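Local structure of THUMP domain-containing protein (1VBK) at residues L193-M198 with P289-L293; E179-I185 with G202-V208; I168-G172 with V301-L305. The protein is of unknown function but, as a ThiI-like protein with a THUMP domain, probably binds RNA and ATP. One frame throughout, in Å; residues are numbered along the deposited sequence.

Contact 1: L193-M198 with P289-L293; sequences LAIFLM and PLIAL
In the ThiI-like domain, whose parallel sheet and flanking helices belong to the HUP class of Rossmann-like folds, helix 189-200 packs against the short helical turn 289-292 that follows edge strand 286-287. Residues 193-198 are fully helical; Pro289 to Ala292 make one turn, closed by Leu293 N to Pro289 O at 2.9 Å, and Leu293 leaves it with extended angles (-85/146). The backbones come nearest at Ala194 and Pro289, CA to CA 5.5 Å. No hydrogen bond crosses; the contact is mainly between apolar side chains, with Ala194 O 3.7 Å from Pro289 CG. Leu197 (m,t) points at the turn and puts CD1 4.2 Å from Pro289 CB, 3.9 Å from Leu290 CD2 and 4.0 Å from Leu293 CD1; Leu290 and Leu293 share its m,t rotamer. Leu193 takes t,p, bringing its CD2 to 4.1 Å from Leu290 CD2. Ile260 of strand 258-260 touches Ala194, Met198 and Pro289. Met198 coils as m,m,m, and its CG lies 3.5 Å from CG of the C-gamma-exo Pro289 ring.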
loop_
_atom_site.group_PDB
_atom_site.type_symbol
_atom_site.label_atom_id
_atom_site.label_comp_id
_atom_site.label_asym_id
_atom_site.label_seq_id
_atom_site.Cartn_x
_atom_site.Cartn_y
_atom_site.Cartn_z
ATOM N N LEU A 193 15.287 -6.932 -15.192
ATOM C CA LEU A 193 15.767 -5.563 -15.368
ATOM C C LEU A 193 14.656 -4.590 -14.989
ATOM O O LEU A 193 14.912 -3.520 -14.433
ATOM C CB LEU A 193 16.187 -5.325 -16.823
ATOM C CG LEU A 193 16.653 -3.907 -17.168
ATOM C CD1 LEU A 193 17.852 -3.520 -16.304
ATOM C CD2 LEU A 193 17.016 -3.837 -18.641
ATOM N N ALA A 194 13.420 -4.973 -15.294
ATOM C CA ALA A 194 12.263 -4.151 -14.968
ATOM C C ALA A 194 12.199 -3.991 -13.449
ATOM O O ALA A 194 11.963 -2.899 -12.937
ATOM C CB ALA A 194 10.989 -4.820 -15.480
ATOM N N ILE A 195 12.413 -5.092 -12.736
ATOM C CA ILE A 195 12.391 -5.077 -11.276
ATOM C C ILE A 195 13.537 -4.234 -10.731
ATOM O O ILE A 195 13.357 -3.451 -9.803
ATOM C CB ILE A 195 12.479 -6.509 -10.714
ATOM C CG1 ILE A 195 11.174 -7.249 -11.034
ATOM C CG2 ILE A 195 12.744 -6.473 -9.208
ATOM C CD1 ILE A 195 11.168 -8.715 -10.664
ATOM N N PHE A 196 14.716 -4.389 -11.324
ATOM C CA PHE A 196 15.879 -3.625 -10.895
ATOM C C PHE A 196 15.594 -2.124 -11.003
ATOM O O PHE A 196 15.876 -1.363 -10.077
ATOM C CB PHE A 196 17.099 -4.012 -11.748
ATOM C CG PHE A 196 18.349 -3.237 -11.422
ATOM C CD1 PHE A 196 18.539 -1.952 -11.922
ATOM C CD2 PHE A 196 19.331 -3.789 -10.607
ATOM C CE1 PHE A 196 19.690 -1.225 -11.613
ATOM C CE2 PHE A 196 20.489 -3.072 -10.289
ATOM C CZ PHE A 196 20.666 -1.784 -10.797
ATOM N N LEU A 197 15.017 -1.707 -12.126
ATOM C CA LEU A 197 14.705 -0.298 -12.349
ATOM C C LEU A 197 13.709 0.266 -11.335
ATOM O O LEU A 197 13.814 1.425 -10.934
ATOM C CB LEU A 197 14.167 -0.100 -13.768
ATOM C CG LEU A 197 15.160 -0.395 -14.899
ATOM C CD1 LEU A 197 14.439 -0.403 -16.239
ATOM C CD2 LEU A 197 16.270 0.644 -14.887
ATOM N N MET A 198 12.748 -0.549 -10.916
ATOM C CA MET A 198 11.754 -0.094 -9.946
ATOM C C MET A 198 12.326 -0.026 -8.529
ATOM O O MET A 198 11.971 0.862 -7.753
ATOM C CB MET A 198 10.525 -1.001 -9.984
ATOM C CG MET A 198 9.745 -0.923 -11.286
ATOM S SD MET A 198 9.204 0.757 -11.653
ATOM C CE MET A 198 7.924 0.978 -10.419
ATOM N N PRO A 289 8.204 -0.614 -16.680
ATOM C CA PRO A 289 9.426 0.192 -16.736
ATOM C C PRO A 289 10.105 0.258 -18.104
ATOM O O PRO A 289 10.573 1.318 -18.519
ATOM C CB PRO A 289 10.323 -0.470 -15.692
ATOM C CG PRO A 289 9.351 -1.028 -14.713
ATOM C CD PRO A 289 8.297 -1.624 -15.613
ATOM N N LEU A 290 10.157 -0.873 -18.800
ATOM C CA LEU A 290 10.815 -0.931 -20.102
ATOM C C LEU A 290 10.073 -0.177 -21.199
ATOM O O LEU A 290 10.611 0.036 -22.287
ATOM C CB LEU A 290 11.033 -2.390 -20.510
ATOM C CG LEU A 290 11.814 -3.226 -19.483
ATOM C CD1 LEU A 290 12.009 -4.642 -19.999
ATOM C CD2 LEU A 290 13.157 -2.573 -19.203
ATOM N N ILE A 291 8.841 0.230 -20.912
ATOM C CA ILE A 291 8.045 0.980 -21.873
ATOM C C ILE A 291 7.930 2.440 -21.438
ATOM O O ILE A 291 8.024 3.351 -22.263
ATOM C CB ILE A 291 6.616 0.393 -22.010
ATOM C CG1 ILE A 291 6.681 -1.012 -22.616
ATOM C CG2 ILE A 291 5.751 1.304 -22.873
ATOM C CD1 ILE A 291 5.326 -1.696 -22.740
ATOM N N ALA A 292 7.744 2.655 -20.138
ATOM C CA ALA A 292 7.583 4.000 -19.590
ATOM C C ALA A 292 8.867 4.809 -19.417
ATOM O O ALA A 292 8.847 6.034 -19.546
ATOM C CB ALA A 292 6.841 3.929 -18.259
ATOM N N LEU A 293 9.976 4.142 -19.117
ATOM C CA LEU A 293 11.239 4.854 -18.921
ATOM C C LEU A 293 11.978 5.104 -20.242
ATOM O O LEU A 293 11.912 4.292 -21.167
ATOM C CB LEU A 293 12.129 4.079 -17.941
ATOM C CG LEU A 293 11.497 3.788 -16.568
ATOM C CD1 LEU A 293 12.496 3.070 -15.673
ATOM C CD2 LEU A 293 11.044 5.086 -15.915
#

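Contact 2: E179-I185 with G202-V208; sequences EGRMIGI and GVEVIPV
This is the strand pairing of a beta-alpha-beta unit: strands 181-185 and 204-210 lie side by side in the five-stranded parallel sheet, joined through helix 189-200. The short axes approach to 4.4 Å with a signed crossing angle of -32°. Arg181 pairs with Glu204, Met182 with Val205, and so on to Ile185 with Val208. Backbone hydrogen bonds run from Glu204 N to Gly180 O, Met182 N to Glu204 O, Ile206 N to Met182 O and Gly184 N to Ile206 O, each 2.9 Å, and Val208 N to Gly184 O at 2.8 Å. Glu179 N hydrogen-bonds Gly202 O at 3.0 Å. Met182 and Val205 face helix 189-200. Ile183, Ile206 and Val208 share the other face with Arg181 (t,t,m) and Glu204 (t,t); Arg181 NE and Glu204 OE1 form a 3.0 Å salt bridge with weak hydrogen-bond geometry. Arg181 NH1 also hydrogen-bonds Phe254 O of its own chain and Asp253 O of the second subunit. Glu204 thus meets the buried Arg181 charge, while NH1 extends to the second subunit.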
loop_
_atom_site.group_PDB
_atom_site.type_symbol
_atom_site.label_atom_id
_atom_site.label_comp_id
_atom_site.label_asym_id
_atom_site.label_seq_id
_atom_site.Cartn_x
_atom_site.Cartn_y
_atom_site.Cartn_z
ATOM N N GLU A 179 9.230 4.357 -1.412
ATOM C CA GLU A 179 8.156 4.560 -2.377
ATOM C C GLU A 179 7.138 3.424 -2.454
ATOM O O GLU A 179 6.552 3.185 -3.507
ATOM C CB GLU A 179 8.738 4.827 -3.767
ATOM C CG GLU A 179 9.549 6.123 -3.885
ATOM C CD GLU A 179 8.733 7.381 -3.602
ATOM O OE1 GLU A 179 7.574 7.469 -4.070
ATOM O OE2 GLU A 179 9.256 8.292 -2.923
ATOM N N GLY A 180 6.931 2.723 -1.345
ATOM C CA GLY A 180 5.945 1.656 -1.333
ATOM C C GLY A 180 6.411 0.257 -1.692
ATOM O O GLY A 180 7.602 0.007 -1.907
ATOM N N ARG A 181 5.447 -0.659 -1.767
ATOM C CA ARG A 181 5.721 -2.055 -2.076
ATOM C C ARG A 181 4.900 -2.569 -3.258
ATOM O O ARG A 181 3.704 -2.304 -3.361
ATOM C CB ARG A 181 5.436 -2.911 -0.839
ATOM C CG ARG A 181 5.277 -4.396 -1.110
ATOM C CD ARG A 181 4.826 -5.113 0.147
ATOM N NE ARG A 181 5.887 -5.144 1.148
ATOM C CZ ARG A 181 5.704 -5.431 2.431
ATOM N NH1 ARG A 181 4.490 -5.709 2.888
ATOM N NH2 ARG A 181 6.743 -5.465 3.253
ATOM N N MET A 182 5.557 -3.315 -4.139
ATOM C CA MET A 182 4.903 -3.883 -5.314
ATOM C C MET A 182 5.400 -5.303 -5.523
ATOM O O MET A 182 6.411 -5.701 -4.948
ATOM C CB MET A 182 5.257 -3.080 -6.570
ATOM C CG MET A 182 4.932 -1.605 -6.517
ATOM S SD MET A 182 5.262 -0.871 -8.122
ATOM C CE MET A 182 4.674 0.795 -7.868
ATOM N N ILE A 183 4.680 -6.080 -6.326
ATOM C CA ILE A 183 5.141 -7.426 -6.632
ATOM C C ILE A 183 5.732 -7.288 -8.023
ATOM O O ILE A 183 5.297 -6.441 -8.807
ATOM C CB ILE A 183 3.997 -8.479 -6.682
ATOM C CG1 ILE A 183 2.970 -8.092 -7.747
ATOM C CG2 ILE A 183 3.363 -8.630 -5.307
ATOM C CD1 ILE A 183 1.914 -9.167 -8.003
ATOM N N GLY A 184 6.741 -8.095 -8.320
ATOM C CA GLY A 184 7.357 -8.037 -9.629
ATOM C C GLY A 184 7.241 -9.410 -10.247
ATOM O O GLY A 184 7.707 -10.389 -9.667
ATOM N N ILE A 185 6.601 -9.496 -11.408
ATOM C CA ILE A 185 6.451 -10.784 -12.069
ATOM C C ILE A 185 7.771 -11.081 -12.763
ATOM O O ILE A 185 8.109 -10.457 -13.771
ATOM C CB ILE A 185 5.303 -10.766 -13.102
ATOM C CG1 ILE A 185 4.003 -10.298 -12.437
ATOM C CG2 ILE A 185 5.107 -12.163 -13.683
ATOM C CD1 ILE A 185 3.573 -11.138 -11.247
ATOM N N GLY A 202 13.124 3.375 -5.467
ATOM C CA GLY A 202 12.693 3.251 -4.083
ATOM C C GLY A 202 11.568 2.281 -3.777
ATOM O O GLY A 202 11.016 2.299 -2.677
ATOM N N VAL A 203 11.224 1.425 -4.730
ATOM C CA VAL A 203 10.146 0.468 -4.516
ATOM C C VAL A 203 10.622 -0.862 -3.949
ATOM O O VAL A 203 11.556 -1.477 -4.472
ATOM C CB VAL A 203 9.383 0.184 -5.828
ATOM C CG1 VAL A 203 8.280 -0.843 -5.579
ATOM C CG2 VAL A 203 8.796 1.482 -6.382
ATOM N N GLU A 204 9.991 -1.296 -2.864
ATOM C CA GLU A 204 10.324 -2.582 -2.274
ATOM C C GLU A 204 9.590 -3.590 -3.149
ATOM O O GLU A 204 8.364 -3.533 -3.272
ATOM C CB GLU A 204 9.813 -2.675 -0.836
ATOM C CG GLU A 204 9.769 -4.098 -0.312
ATOM C CD GLU A 204 9.384 -4.180 1.150
ATOM O OE1 GLU A 204 8.419 -3.498 1.559
ATOM O OE2 GLU A 204 10.047 -4.937 1.885
ATOM N N VAL A 205 10.327 -4.512 -3.753
ATOM C CA VAL A 205 9.703 -5.484 -4.636
ATOM C C VAL A 205 9.715 -6.924 -4.143
ATOM O O VAL A 205 10.744 -7.439 -3.704
ATOM C CB VAL A 205 10.359 -5.450 -6.037
ATOM C CG1 VAL A 205 9.699 -6.475 -6.951
ATOM C CG2 VAL A 205 10.232 -4.056 -6.638
ATOM N N ILE A 206 8.551 -7.562 -4.208
ATOM C CA ILE A 206 8.420 -8.959 -3.832
ATOM C C ILE A 206 8.422 -9.698 -5.169
ATOM O O ILE A 206 7.473 -9.584 -5.952
ATOM C CB ILE A 206 7.085 -9.244 -3.106
ATOM C CG1 ILE A 206 7.048 -8.511 -1.763
ATOM C CG2 ILE A 206 6.929 -10.745 -2.883
ATOM C CD1 ILE A 206 5.748 -8.706 -0.998
ATOM N N PRO A 207 9.497 -10.445 -5.464
ATOM C CA PRO A 207 9.543 -11.167 -6.735
ATOM C C PRO A 207 8.584 -12.350 -6.733
ATOM O O PRO A 207 8.522 -13.107 -5.763
ATOM C CB PRO A 207 11.005 -11.596 -6.830
ATOM C CG PRO A 207 11.350 -11.857 -5.393
ATOM C CD PRO A 207 10.731 -10.664 -4.686
ATOM N N VAL A 208 7.835 -12.500 -7.821
ATOM C CA VAL A 208 6.877 -13.591 -7.929
ATOM C C VAL A 208 7.072 -14.379 -9.211
ATOM O O VAL A 208 7.174 -13.806 -10.297
ATOM C CB VAL A 208 5.414 -13.075 -7.906
ATOM C CG1 VAL A 208 4.439 -14.243 -8.108
ATOM C CG2 VAL A 208 5.125 -12.380 -6.585
#

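Contact 3: I168-G172 with V301-L305; sequences IKGWG and VKERL
Here segment 168-172, which includes strand 168-169, meets the C-terminal helix 295-305 of the ThiI-like domain, through an arginine laid flat on a tryptophan. The backbones stay well apart, the nearest CA pair being Trp171 and Val301 at 9.3 Å, so long side chains bridge the gap. Val301 to Arg304 are helical; Lys169 is extended, and Trp171 has backbone angles of -88/-10. Arg304, all trans through chi3, points at the peptide and gives both terminal nitrogens to backbone carbonyls: NH2 to Lys169 O at 3.0 Å, NH1 to Gly170 O at 3.0 Å, with a weak 3.4 Å bond from NH2 to Gly170 O. These acceptors lie near the guanidinium plane, leaving its face for the indole of Trp171 (chi1 -90°, chi2 91°): planes at 21°, Arg304 CZ 3.9 Å from the five-membered ring centroid, and CD in a CH-pi contact 3.6 Å from the six-membered one. Val301 CG1 touches Trp171 CZ3 at 3.9 Å, and Leu305 CD2 touches CZ2 at 3.7 Å. Gly170 also bonds Val72 through its backbone. One cation thus meets two neutral carbonyls and an aromatic face, a junction across these segments made without a counter-charge.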
loop_
_atom_site.group_PDB
_atom_site.type_symbol
_atom_site.label_atom_id
_atom_site.label_comp_id
_atom_site.label_asym_id
_atom_site.label_seq_id
_atom_site.Cartn_x
_atom_site.Cartn_y
_atom_site.Cartn_z
ATOM N N ILE A 168 33.398 7.324 -4.516
ATOM C CA ILE A 168 32.750 6.322 -5.356
ATOM C C ILE A 168 31.319 6.702 -5.694
ATOM O O ILE A 168 30.516 6.996 -4.810
ATOM C CB ILE A 168 32.727 4.945 -4.656
ATOM C CG1 ILE A 168 34.131 4.580 -4.171
ATOM C CG2 ILE A 168 32.211 3.879 -5.616
ATOM C CD1 ILE A 168 34.177 3.305 -3.346
ATOM N N LYS A 169 31.001 6.678 -6.983
ATOM C CA LYS A 169 29.665 7.020 -7.449
ATOM C C LYS A 169 28.663 5.916 -7.102
ATOM O O LYS A 169 28.889 4.740 -7.395
ATOM C CB LYS A 169 29.702 7.252 -8.965
ATOM C CG LYS A 169 28.393 7.728 -9.584
ATOM C CD LYS A 169 28.569 7.982 -11.082
ATOM C CE LYS A 169 27.272 8.444 -11.731
ATOM N NZ LYS A 169 27.439 8.695 -13.195
ATOM N N GLY A 170 27.566 6.297 -6.456
ATOM C CA GLY A 170 26.545 5.331 -6.101
ATOM C C GLY A 170 25.586 5.195 -7.267
ATOM O O GLY A 170 25.833 5.743 -8.340
ATOM N N TRP A 171 24.491 4.472 -7.073
ATOM C CA TRP A 171 23.515 4.294 -8.142
ATOM C C TRP A 171 22.477 5.393 -8.176
ATOM O O TRP A 171 21.699 5.485 -9.121
ATOM C CB TRP A 171 22.796 2.951 -8.002
ATOM C CG TRP A 171 23.477 1.836 -8.722
ATOM C CD1 TRP A 171 24.424 0.991 -8.226
ATOM C CD2 TRP A 171 23.278 1.464 -10.087
ATOM N NE1 TRP A 171 24.828 0.109 -9.201
ATOM C CE2 TRP A 171 24.139 0.378 -10.353
ATOM C CE3 TRP A 171 22.455 1.945 -11.113
ATOM C CZ2 TRP A 171 24.199 -0.239 -11.605
ATOM C CZ3 TRP A 171 22.515 1.330 -12.361
ATOM C CH2 TRP A 171 23.382 0.250 -12.593
ATOM N N GLY A 172 22.463 6.233 -7.149
ATOM C CA GLY A 172 21.470 7.284 -7.098
ATOM C C GLY A 172 20.134 6.619 -6.829
ATOM O O GLY A 172 20.079 5.594 -6.140
ATOM N N VAL A 301 21.763 2.229 -17.781
ATOM C CA VAL A 301 21.683 1.266 -16.689
ATOM C C VAL A 301 22.276 -0.062 -17.128
ATOM O O VAL A 301 23.110 -0.641 -16.432
ATOM C CB VAL A 301 20.227 1.036 -16.240
ATOM C CG1 VAL A 301 20.177 -0.064 -15.182
ATOM C CG2 VAL A 301 19.650 2.330 -15.689
ATOM N N LYS A 302 21.848 -0.541 -18.290
ATOM C CA LYS A 302 22.350 -1.803 -18.819
ATOM C C LYS A 302 23.871 -1.736 -18.968
ATOM O O LYS A 302 24.583 -2.682 -18.629
ATOM C CB LYS A 302 21.702 -2.098 -20.178
ATOM C CG LYS A 302 20.179 -2.167 -20.127
ATOM C CD LYS A 302 19.567 -2.344 -21.511
ATOM C CE LYS A 302 19.911 -3.694 -22.109
ATOM N NZ LYS A 302 19.298 -3.858 -23.458
ATOM N N GLU A 303 24.361 -0.605 -19.464
ATOM C CA GLU A 303 25.792 -0.413 -19.659
ATOM C C GLU A 303 26.557 -0.524 -18.347
ATOM O O GLU A 303 27.587 -1.196 -18.278
ATOM C CB GLU A 303 26.063 0.954 -20.291
ATOM C CG GLU A 303 27.545 1.261 -20.478
ATOM C CD GLU A 303 27.783 2.597 -21.154
ATOM O OE1 GLU A 303 27.268 2.795 -22.278
ATOM O OE2 GLU A 303 28.487 3.449 -20.567
ATOM N N ARG A 304 26.060 0.135 -17.306
ATOM C CA ARG A 304 26.728 0.087 -16.014
ATOM C C ARG A 304 26.704 -1.319 -15.426
ATOM O O ARG A 304 27.649 -1.730 -14.756
ATOM C CB ARG A 304 26.083 1.077 -15.037
ATOM C CG ARG A 304 26.740 1.077 -13.664
ATOM C CD ARG A 304 26.337 2.279 -12.820
ATOM N NE ARG A 304 26.923 2.198 -11.487
ATOM C CZ ARG A 304 26.935 3.191 -10.602
ATOM N NH1 ARG A 304 26.388 4.363 -10.898
ATOM N NH2 ARG A 304 27.503 3.010 -9.417
ATOM N N LEU A 305 25.631 -2.060 -15.683
ATOM C CA LEU A 305 25.511 -3.418 -15.167
ATOM C C LEU A 305 26.263 -4.425 -16.035
ATOM O O LEU A 305 26.394 -5.591 -15.664
ATOM C CB LEU A 305 24.036 -3.827 -15.071
ATOM C CG LEU A 305 23.171 -3.220 -13.958
ATOM C CD1 LEU A 305 21.717 -3.593 -14.199
ATOM C CD2 LEU A 305 23.625 -3.729 -12.596
#

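How the contacts relate
Helix 189-200 ties the set together. Part of contact 1, it also connects the two strands of contact 2, where Met198 O probably accepts a hydrogen bond from Val203 N at 3.2 Å and Met198 CE lies 4.0 Å from Met182 SD. Its Phe196 reaches contact 3 instead, with CZ 3.8 Å from Trp171 CH2 and CE1 3.8 Å from Val301 CG1. Centres of contacts 1 and 2 are 12 Å apart, those of 1 and 3 15 Å; contacts 2 and 3 do not touch, their nearest atoms being about 7 Å apart. A bound methylpentanediol, probably from the crystallisation liquor, lies about 4 Å from the Leu193 side chain, and such a molecule is likewise about 4 Å from that of Leu305.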